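Local coordinates for protein epoxide hydrolase (Aspergillus niger, PDB 3G02) that probably opens epoxide rings by adding water to give diols, as an alpha/beta-hydrolase-fold epoxide hydrolase evolved in the laboratory for enantioselectivity, at residues Val22-Pro25 against Asp26-Asp30; Asp30-Lys33 against Thr34-Leu38; Phe55-Ser59 against Glu60-Thr64. The protein carries 9 engineered substitutions. One frame throughout, in Å; residues are numbered along the deposited sequence.

Contact 1: residues Val22-Pro25 against Asp26-Asp30; sequences VSIP and DEQLD
Pro25 stands at the N-cap of helix 26-38, and its carbonyl accepts the N-H groups of Gln28 and Leu29. Gln28 N reaches Pro25 O at 3.0 Å, coming from above the carbonyl plane through a bent N-H angle of 131°. Leu29 N lies farther from the same Pro25 O, at 3.3 Å, yet in the carbonyl plane and with a straighter approach of 157°. The first helical turn therefore closes on one shared acceptor.

Van der Waals contacts flank this start. Gln28 folds back toward the proline: with CG swung away from its own carbonyl carbon (chi1 -73°) and the chain extended beyond, it lays its amide at a slant against the CG-CD side of the ring, NE2 lying 3.5 Å from Pro25 CG and CD 3.6 Å from Pro25 CD. Ile24 uses a single methyl for two neighbours. Its CG2 makes the apolar contact with Leu29 CD2 at 3.9 Å and also lies beside the CB and OE1 of Gln28, whose side chain it crosses at about a right angle.

Charge enters from outside, where Arg76 forms a salt bridge with Asp26 OD1 and a hydrogen bond with Ile24 O. The junction is thus tied to helix 75-82, whose Trp75 packs on both Ile24 and Leu29, while Leu304 of helix 292-304 touches the same two residues.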
ATOM      1  N   VAL A  22     -18.218   7.300  25.404  1.00 14.01           N
ATOM      2  CA  VAL A  22     -17.812   6.110  24.661  1.00 14.20           C
ATOM      3  C   VAL A  22     -18.348   4.876  25.384  1.00 14.56           C
ATOM      4  O   VAL A  22     -18.062   4.662  26.562  1.00 14.39           O
ATOM      5  CB  VAL A  22     -16.276   6.022  24.494  1.00 13.93           C
ATOM      6  CG1 VAL A  22     -15.900   4.795  23.660  1.00 13.87           C
ATOM      7  CG2 VAL A  22     -15.725   7.300  23.856  1.00 14.04           C
ATOM      8  N   SER A  23     -19.143   4.083  24.669  1.00 15.09           N
ATOM      9  CA  SER A  23     -19.764   2.893  25.227  1.00 15.73           C
ATOM     10  C   SER A  23     -19.896   1.834  24.145  1.00 15.79           C
ATOM     11  O   SER A  23     -20.976   1.624  23.584  1.00 15.90           O
ATOM     12  CB  SER A  23     -21.132   3.233  25.833  1.00 15.77           C
ATOM     13  OG  SER A  23     -21.680   2.112  26.503  1.00 17.87           O
ATOM     14  N   ILE A  24     -18.775   1.182  23.843  1.00 15.84           N
ATOM     15  CA  ILE A  24     -18.733   0.142  22.821  1.00 16.00           C
ATOM     16  C   ILE A  24     -19.463  -1.098  23.340  1.00 16.30           C
ATOM     17  O   ILE A  24     -19.115  -1.619  24.401  1.00 15.85           O
ATOM     18  CB  ILE A  24     -17.270  -0.215  22.421  1.00 15.98           C
ATOM     19  CG1 ILE A  24     -16.493   1.029  21.950  1.00 15.77           C
ATOM     20  CG2 ILE A  24     -17.243  -1.332  21.370  1.00 15.82           C
ATOM     21  CD1 ILE A  24     -17.063   1.736  20.719  1.00 15.68           C
ATOM     22  N   PRO A  25     -20.493  -1.560  22.603  1.00 17.02           N
ATOM     23  CA  PRO A  25     -21.226  -2.753  23.019  1.00 17.31           C
ATOM     24  C   PRO A  25     -20.322  -3.973  23.179  1.00 17.68           C
ATOM     25  O   PRO A  25     -19.368  -4.144  22.412  1.00 17.41           O
ATOM     26  CB  PRO A  25     -22.214  -2.973  21.867  1.00 17.31           C
ATOM     27  CG  PRO A  25     -22.388  -1.628  21.255  1.00 17.64           C
ATOM     28  CD  PRO A  25     -21.038  -0.987  21.359  1.00 17.05           C
ATOM     29  N   ASP A  26     -20.627  -4.808  24.172  1.00 18.03           N
ATOM     30  CA  ASP A  26     -19.881  -6.041  24.429  1.00 18.51           C
ATOM     31  C   ASP A  26     -19.777  -6.916  23.181  1.00 18.70           C
ATOM     32  O   ASP A  26     -18.728  -7.508  22.921  1.00 18.47           O
ATOM     33  CB  ASP A  26     -20.525  -6.844  25.565  1.00 18.75           C
ATOM     34  CG  ASP A  26     -20.220  -6.273  26.939  1.00 19.78           C
ATOM     35  OD1 ASP A  26     -19.070  -5.840  27.177  1.00 19.84           O
ATOM     36  OD2 ASP A  26     -21.134  -6.275  27.794  1.00 21.74           O
ATOM     37  N   GLU A  27     -20.871  -6.982  22.420  1.00 18.98           N
ATOM     38  CA  GLU A  27     -20.938  -7.766  21.185  1.00 19.59           C
ATOM     39  C   GLU A  27     -19.865  -7.342  20.178  1.00 18.84           C
ATOM     40  O   GLU A  27     -19.302  -8.181  19.478  1.00 18.95           O
ATOM     41  CB  GLU A  27     -22.332  -7.658  20.552  1.00 19.70           C
ATOM     42  CG  GLU A  27     -22.736  -8.872  19.723  1.00 21.65           C
ATOM     43  CD  GLU A  27     -23.975  -8.639  18.868  1.00 21.69           C
ATOM     44  OE1 GLU A  27     -25.029  -8.251  19.419  1.00 25.28           O
ATOM     45  OE2 GLU A  27     -23.893  -8.858  17.639  1.00 25.28           O
ATOM     46  N   GLN A  28     -19.580  -6.041  20.123  1.00 18.33           N
ATOM     47  CA  GLN A  28     -18.564  -5.508  19.212  1.00 18.00           C
ATOM     48  C   GLN A  28     -17.150  -5.851  19.673  1.00 17.27           C
ATOM     49  O   GLN A  28     -16.274  -6.129  18.852  1.00 16.86           O
ATOM     50  CB  GLN A  28     -18.734  -3.999  19.030  1.00 18.07           C
ATOM     51  CG  GLN A  28     -19.948  -3.634  18.176  1.00 19.02           C
ATOM     52  CD  GLN A  28     -20.176  -2.139  18.057  1.00 19.56           C
ATOM     53  OE1 GLN A  28     -19.238  -1.343  18.141  1.00 22.38           O
ATOM     54  NE2 GLN A  28     -21.434  -1.750  17.854  1.00 21.87           N
ATOM     55  N   LEU A  29     -16.939  -5.843  20.987  1.00 16.55           N
ATOM     56  CA  LEU A  29     -15.666  -6.257  21.565  1.00 16.31           C
ATOM     57  C   LEU A  29     -15.437  -7.751  21.373  1.00 16.19           C
ATOM     58  O   LEU A  29     -14.318  -8.180  21.081  1.00 15.85           O
ATOM     59  CB  LEU A  29     -15.592  -5.880  23.048  1.00 16.22           C
ATOM     60  CG  LEU A  29     -15.599  -4.387  23.389  1.00 16.43           C
ATOM     61  CD1 LEU A  29     -15.509  -4.177  24.892  1.00 16.69           C
ATOM     62  CD2 LEU A  29     -14.461  -3.652  22.680  1.00 16.55           C
ATOM     63  N   ASP A  30     -16.503  -8.536  21.542  1.00 15.95           N
ATOM     64  CA  ASP A  30     -16.464  -9.970  21.271  1.00 16.17           C
ATOM     65  C   ASP A  30     -16.133 -10.226  19.805  1.00 15.57           C
ATOM     66  O   ASP A  30     -15.318 -11.096  19.497  1.00 15.55           O
ATOM     67  CB  ASP A  30     -17.805 -10.630  21.613  1.00 16.61           C
ATOM     68  CG  ASP A  30     -18.144 -10.562  23.093  1.00 18.32           C
ATOM     69  OD1 ASP A  30     -17.237 -10.322  23.926  1.00 20.41           O
ATOM     70  OD2 ASP A  30     -19.336 -10.750  23.418  1.00 20.61           O
TER

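Contact 2: residues Asp30-Lys33 against Thr34-Leu38; sequences DDLK and TLVRL
Two successive turns of helix 26-38 meet here, joined by four regular i to i+4 backbone bonds between Asp30-Lys33 and Thr34-Leu38. Thr34 N bonds to Asp30 O at 2.9 Å and Leu35 N to Asp31 O at 3.0 Å. Next in line, Val36 N reaches Leu32 O at 2.8 Å, and Arg37 N closes the set on Lys33 O at 3.0 Å.

Side chains then pack along the helix. On its buried side the CD1 methyl of Leu32 lies against Val36 CG2 at 3.8 Å, the two side chains crossing at a slant. Leu32 has CG opposite the backbone N (chi1 171°), which tips its branched end toward the following turn. That same Val36 CG2 also sits 3.2 Å from Leu32 O, close beside the carbonyl that its own N-H engages. A looser approach joins Asp31 and Leu35, where the carboxylate oxygen OD2 comes within 4.2 Å of the CD1 methyl.

The apolar side faces several helices at once. Trp69 of helix 59-71 touches Leu32 and Val36, Trp303 of helix 292-304 touches Leu32 and Leu35, and Pro271, at the start of helix 271-284, touches all three; toward the dimer partner, Leu35 packs on Lys40 and Leu38 on Leu38 of the second subunit.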
ATOM      1  N   ASP A  30     -16.503  -8.536  21.542  1.00 15.95           N
ATOM      2  CA  ASP A  30     -16.464  -9.970  21.271  1.00 16.17           C
ATOM      3  C   ASP A  30     -16.133 -10.226  19.805  1.00 15.57           C
ATOM      4  O   ASP A  30     -15.318 -11.096  19.497  1.00 15.55           O
ATOM      5  CB  ASP A  30     -17.805 -10.630  21.613  1.00 16.61           C
ATOM      6  CG  ASP A  30     -18.144 -10.562  23.093  1.00 18.32           C
ATOM      7  OD1 ASP A  30     -17.237 -10.322  23.926  1.00 20.41           O
ATOM      8  OD2 ASP A  30     -19.336 -10.750  23.418  1.00 20.61           O
ATOM      9  N   ASP A  31     -16.767  -9.460  18.917  1.00 15.18           N
ATOM     10  CA  ASP A  31     -16.544  -9.584  17.477  1.00 14.80           C
ATOM     11  C   ASP A  31     -15.080  -9.312  17.145  1.00 14.25           C
ATOM     12  O   ASP A  31     -14.464 -10.053  16.382  1.00 14.06           O
ATOM     13  CB  ASP A  31     -17.455  -8.634  16.694  1.00 15.15           C
ATOM     14  CG  ASP A  31     -17.667  -9.076  15.251  1.00 16.91           C
ATOM     15  OD1 ASP A  31     -17.865 -10.289  15.021  1.00 18.20           O
ATOM     16  OD2 ASP A  31     -17.655  -8.213  14.346  1.00 19.33           O
ATOM     17  N   LEU A  32     -14.525  -8.259  17.744  1.00 13.66           N
ATOM     18  CA  LEU A  32     -13.111  -7.936  17.562  1.00 13.04           C
ATOM     19  C   LEU A  32     -12.200  -9.094  17.979  1.00 13.11           C
ATOM     20  O   LEU A  32     -11.310  -9.478  17.227  1.00 12.73           O
ATOM     21  CB  LEU A  32     -12.741  -6.636  18.297  1.00 12.73           C
ATOM     22  CG  LEU A  32     -11.257  -6.245  18.397  1.00 12.26           C
ATOM     23  CD1 LEU A  32     -10.593  -6.164  17.018  1.00 11.86           C
ATOM     24  CD2 LEU A  32     -11.093  -4.929  19.142  1.00 12.64           C
ATOM     25  N   LYS A  33     -12.427  -9.662  19.160  0.50 13.05           N
ATOM     26  CA  LYS A  33     -11.576 -10.756  19.630  0.50 13.38           C
ATOM     27  C   LYS A  33     -11.713 -12.018  18.773  0.50 13.33           C
ATOM     28  O   LYS A  33     -10.725 -12.713  18.537  0.50 13.31           O
ATOM     29  CB  LYS A  33     -11.799 -11.042  21.122  0.50 13.56           C
ATOM     30  CG  LYS A  33     -11.456  -9.861  22.040  0.50 14.45           C
ATOM     31  CD  LYS A  33      -9.984  -9.442  21.951  0.50 15.57           C
ATOM     32  CE  LYS A  33      -9.785  -7.995  22.404  0.50 16.03           C
ATOM     33  NZ  LYS A  33     -10.023  -7.798  23.862  0.50 17.23           N
ATOM     34  N   THR A  34     -12.930 -12.300  18.301  1.00 13.33           N
ATOM     35  CA  THR A  34     -13.156 -13.401  17.360  1.00 13.50           C
ATOM     36  C   THR A  34     -12.350 -13.200  16.075  1.00 13.39           C
ATOM     37  O   THR A  34     -11.689 -14.127  15.605  1.00 13.75           O
ATOM     38  CB  THR A  34     -14.657 -13.563  17.035  1.00 13.64           C
ATOM     39  OG1 THR A  34     -15.343 -14.011  18.211  1.00 14.65           O
ATOM     40  CG2 THR A  34     -14.883 -14.577  15.909  1.00 13.92           C
ATOM     41  N   LEU A  35     -12.378 -11.984  15.535  1.00 13.57           N
ATOM     42  CA  LEU A  35     -11.670 -11.711  14.287  1.00 13.78           C
ATOM     43  C   LEU A  35     -10.154 -11.645  14.473  1.00 13.66           C
ATOM     44  O   LEU A  35      -9.410 -12.009  13.568  1.00 13.81           O
ATOM     45  CB  LEU A  35     -12.224 -10.464  13.593  1.00 13.99           C
ATOM     46  CG  LEU A  35     -13.720 -10.483  13.232  1.00 15.01           C
ATOM     47  CD1 LEU A  35     -14.100  -9.233  12.461  1.00 16.13           C
ATOM     48  CD2 LEU A  35     -14.119 -11.737  12.455  1.00 16.61           C
ATOM     49  N   VAL A  36      -9.696 -11.208  15.645  1.00 13.51           N
ATOM     50  CA  VAL A  36      -8.269 -11.291  15.970  1.00 13.63           C
ATOM     51  C   VAL A  36      -7.827 -12.757  15.991  1.00 14.29           C
ATOM     52  O   VAL A  36      -6.804 -13.110  15.403  1.00 14.29           O
ATOM     53  CB  VAL A  36      -7.919 -10.597  17.313  1.00 13.41           C
ATOM     54  CG1 VAL A  36      -6.473 -10.886  17.714  1.00 12.67           C
ATOM     55  CG2 VAL A  36      -8.144  -9.087  17.220  1.00 13.52           C
ATOM     56  N   ARG A  37      -8.616 -13.603  16.653  1.00 14.72           N
ATOM     57  CA  ARG A  37      -8.324 -15.033  16.730  1.00 15.71           C
ATOM     58  C   ARG A  37      -8.341 -15.703  15.350  1.00 15.14           C
ATOM     59  O   ARG A  37      -7.455 -16.499  15.039  1.00 15.51           O
ATOM     60  CB  ARG A  37      -9.304 -15.734  17.675  1.00 15.70           C
ATOM     61  CG  ARG A  37      -8.881 -17.149  18.050  1.00 17.48           C
ATOM     62  CD  ARG A  37      -9.930 -17.862  18.892  1.00 17.90           C
ATOM     63  NE  ARG A  37     -11.084 -18.271  18.095  1.00 23.12           N
ATOM     64  CZ  ARG A  37     -12.281 -17.690  18.137  1.00 24.09           C
ATOM     65  NH1 ARG A  37     -12.507 -16.664  18.952  1.00 25.66           N
ATOM     66  NH2 ARG A  37     -13.260 -18.144  17.366  1.00 25.29           N
ATOM     67  N   LEU A  38      -9.335 -15.366  14.531  1.00 14.86           N
ATOM     68  CA  LEU A  38      -9.497 -15.979  13.207  1.00 15.05           C
ATOM     69  C   LEU A  38      -8.442 -15.548  12.191  1.00 14.61           C
ATOM     70  O   LEU A  38      -8.138 -16.293  11.255  1.00 14.67           O
ATOM     71  CB  LEU A  38     -10.887 -15.687  12.642  1.00 15.47           C
ATOM     72  CG  LEU A  38     -12.080 -16.435  13.240  1.00 16.94           C
ATOM     73  CD1 LEU A  38     -13.354 -15.830  12.695  1.00 18.60           C
ATOM     74  CD2 LEU A  38     -12.020 -17.933  12.949  1.00 18.18           C
TER

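Contact 3: residues Phe55-Ser59 against Glu60-Thr64; sequences FGITS and EWLTT
The backbone is extended through Ile57 and Thr58 and turns helical at Ser59, so that Leu62 N bonds to Thr58 O at 3.1 Å, nearly straight at 171°, and Thr63 N follows onto Ser59 O.

Thr58 is the N-cap of helix 59-71. Its OG1 occupies the position between backbone N and carbonyl carbon (chi1 64°), where it accepts a hydrogen bond from Trp61 N at 3.1 Å. The residue thus takes two N-H groups of the first turn, one on its hydroxyl and one on its carbonyl. One turn on, in the conformer of Thr63 given here, one of two, OG1 also donates to Ser59 O at 2.7 Å, from above the carbonyl plane. Thr64 bonds twice to Glu60 O, with N and OG1 arriving from opposite faces of that plane.

Ile57, just ahead of the cap, spreads its branches over two helix residues. CG2 lies 3.8 Å from Trp61 CZ3, meeting the six-membered part of the indole obliquely, while CD1 packs on Leu62 CD2 at 3.7 Å. Helix 271-284 covers these groups, with Ala276 against Ile57 and Leu275 against Trp61. The second subunit also reaches in: its Ser261 and Thr262 hydrogen-bond to the backbone O and N of Ile57, and its His265 packs on Ile57 and Leu62.

Chemically, then, Thr58 takes up Trp61 N and Leu62 N, while Ser59 is paired with Ser48; the Thr64 hydroxyl, and that of Thr63 in the conformer given, add second donors to carbonyls already in helical bonds. The apolar branches of Ile57 join this polar cap to packing that includes the subunit interface.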
ATOM      1  N   PHE A  55      11.935  -3.697   6.307  1.00  9.19           N
ATOM      2  CA  PHE A  55      10.877  -4.052   5.362  1.00  8.36           C
ATOM      3  C   PHE A  55       9.481  -3.972   5.983  1.00  8.04           C
ATOM      4  O   PHE A  55       8.503  -4.411   5.378  1.00  7.86           O
ATOM      5  CB  PHE A  55      11.118  -5.449   4.781  1.00  8.22           C
ATOM      6  CG  PHE A  55      12.420  -5.582   4.029  1.00  8.29           C
ATOM      7  CD1 PHE A  55      12.685  -4.780   2.917  1.00  8.71           C
ATOM      8  CD2 PHE A  55      13.376  -6.515   4.425  1.00  9.44           C
ATOM      9  CE1 PHE A  55      13.880  -4.901   2.219  1.00  9.13           C
ATOM     10  CE2 PHE A  55      14.576  -6.655   3.726  1.00  9.17           C
ATOM     11  CZ  PHE A  55      14.828  -5.848   2.622  1.00  9.36           C
ATOM     12  N   GLY A  56       9.392  -3.398   7.178  1.00  8.24           N
ATOM     13  CA  GLY A  56       8.122  -3.268   7.878  1.00  8.37           C
ATOM     14  C   GLY A  56       8.060  -4.201   9.071  1.00  9.17           C
ATOM     15  O   GLY A  56       9.094  -4.702   9.529  1.00  9.66           O
ATOM     16  N   ILE A  57       6.850  -4.445   9.568  1.00  9.42           N
ATOM     17  CA  ILE A  57       6.674  -5.185  10.819  1.00 10.22           C
ATOM     18  C   ILE A  57       7.222  -6.609  10.731  1.00 10.05           C
ATOM     19  O   ILE A  57       7.096  -7.279   9.710  1.00 10.58           O
ATOM     20  CB  ILE A  57       5.202  -5.228  11.276  1.00 10.91           C
ATOM     21  CG1 ILE A  57       4.317  -5.847  10.187  1.00 12.12           C
ATOM     22  CG2 ILE A  57       4.710  -3.823  11.645  1.00 10.99           C
ATOM     23  CD1 ILE A  57       3.321  -6.826  10.711  1.00 15.37           C
ATOM     24  N   THR A  58       7.835  -7.063  11.816  1.00  9.78           N
ATOM     25  CA  THR A  58       8.409  -8.401  11.849  1.00  9.43           C
ATOM     26  C   THR A  58       7.359  -9.440  12.215  1.00  9.26           C
ATOM     27  O   THR A  58       6.332  -9.121  12.820  1.00  9.06           O
ATOM     28  CB  THR A  58       9.557  -8.497  12.872  1.00  9.21           C
ATOM     29  OG1 THR A  58       9.039  -8.274  14.189  1.00  9.71           O
ATOM     30  CG2 THR A  58      10.655  -7.476  12.571  1.00 10.25           C
ATOM     31  N   SER A  59       7.634 -10.690  11.855  1.00  9.37           N
ATOM     32  CA  SER A  59       6.790 -11.805  12.265  1.00  9.53           C
ATOM     33  C   SER A  59       6.685 -11.893  13.786  1.00  9.86           C
ATOM     34  O   SER A  59       5.595 -12.092  14.316  1.00 10.14           O
ATOM     35  CB  SER A  59       7.329 -13.118  11.700  1.00  9.73           C
ATOM     36  OG  SER A  59       7.039 -13.208  10.314  1.00 10.01           O
ATOM     37  N   GLU A  60       7.813 -11.734  14.473  1.00 10.50           N
ATOM     38  CA  GLU A  60       7.842 -11.795  15.934  1.00 11.71           C
ATOM     39  C   GLU A  60       6.910 -10.762  16.558  1.00 10.71           C
ATOM     40  O   GLU A  60       6.111 -11.085  17.432  1.00 11.20           O
ATOM     41  CB  GLU A  60       9.263 -11.590  16.446  1.00 11.82           C
ATOM     42  CG  GLU A  60       9.417 -11.810  17.944  1.00 13.86           C
ATOM     43  CD  GLU A  60      10.827 -11.552  18.454  1.00 15.10           C
ATOM     44  OE1 GLU A  60      11.739 -11.259  17.644  1.00 20.27           O
ATOM     45  OE2 GLU A  60      11.025 -11.644  19.685  1.00 20.80           O
ATOM     46  N   TRP A  61       7.003  -9.521  16.088  1.00  9.80           N
ATOM     47  CA  TRP A  61       6.192  -8.446  16.639  1.00  9.38           C
ATOM     48  C   TRP A  61       4.707  -8.715  16.410  1.00  9.41           C
ATOM     49  O   TRP A  61       3.907  -8.621  17.341  1.00  9.25           O
ATOM     50  CB  TRP A  61       6.602  -7.097  16.040  1.00  9.52           C
ATOM     51  CG  TRP A  61       5.829  -5.936  16.587  1.00  9.05           C
ATOM     52  CD1 TRP A  61       6.131  -5.205  17.699  1.00  8.94           C
ATOM     53  CD2 TRP A  61       4.619  -5.381  16.056  1.00  8.62           C
ATOM     54  NE1 TRP A  61       5.187  -4.229  17.898  1.00  8.94           N
ATOM     55  CE2 TRP A  61       4.251  -4.306  16.899  1.00  8.50           C
ATOM     56  CE3 TRP A  61       3.817  -5.678  14.947  1.00  7.90           C
ATOM     57  CZ2 TRP A  61       3.109  -3.530  16.670  1.00  8.86           C
ATOM     58  CZ3 TRP A  61       2.675  -4.908  14.719  1.00  8.99           C
ATOM     59  CH2 TRP A  61       2.338  -3.842  15.581  1.00  9.09           C
ATOM     60  N   LEU A  62       4.336  -9.059  15.180  1.00  9.48           N
ATOM     61  CA  LEU A  62       2.922  -9.281  14.880  1.00 10.23           C
ATOM     62  C   LEU A  62       2.331 -10.454  15.663  1.00 10.37           C
ATOM     63  O   LEU A  62       1.215 -10.351  16.170  1.00 10.35           O
ATOM     64  CB  LEU A  62       2.673  -9.430  13.376  1.00 10.02           C
ATOM     65  CG  LEU A  62       1.201  -9.310  12.956  1.00 10.81           C
ATOM     66  CD1 LEU A  62       0.622  -7.938  13.289  1.00 10.47           C
ATOM     67  CD2 LEU A  62       1.023  -9.619  11.481  1.00 11.13           C
ATOM     68  N   THR A  63       3.088 -11.550  15.748  0.50 10.67           N
ATOM     69  CA  THR A  63       2.682 -12.737  16.503  0.50 10.91           C
ATOM     70  C   THR A  63       2.448 -12.384  17.972  0.50 11.23           C
ATOM     71  O   THR A  63       1.403 -12.719  18.541  0.50 11.10           O
ATOM     72  CB  THR A  63       3.750 -13.854  16.405  0.50 10.92           C
ATOM     73  OG1 THR A  63       4.023 -14.141  15.028  0.50 10.79           O
ATOM     74  CG2 THR A  63       3.287 -15.135  17.110  0.50 10.65           C
ATOM     75  N   THR A  64       3.426 -11.702  18.564  1.00 11.41           N
ATOM     76  CA  THR A  64       3.383 -11.290  19.973  1.00 12.38           C
ATOM     77  C   THR A  64       2.232 -10.319  20.242  1.00 12.05           C
ATOM     78  O   THR A  64       1.524 -10.447  21.240  1.00 12.43           O
ATOM     79  CB  THR A  64       4.727 -10.667  20.415  1.00 12.76           C
ATOM     80  OG1 THR A  64       5.763 -11.652  20.303  1.00 15.10           O
ATOM     81  CG2 THR A  64       4.665 -10.173  21.864  1.00 13.72           C
TER

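How the contacts relate
From the N terminus, the chain enters helix 26-38 through contact 1, which closes its first turn, and contact 2 continues directly along the same helix. A loop then leads to contact 3, which begins helix 59-71. Contacts 1 and 2 overlap at Asp30, contact 3 follows in series, and none encloses or crosses another. Contacts 2 and 3 lie about 8 Å apart at their nearest atoms, yet their helices meet through Trp69, Leu70 and Arg66, which bonds to carbonyls near the end of helix 26-38. Contact 1 ties the N-terminal region to helices 75-82 and 292-304, contact 2 adds helices 59-71 and 271-284, and contact 3 shares the latter. Contacts 2 and 3 both reach the second subunit.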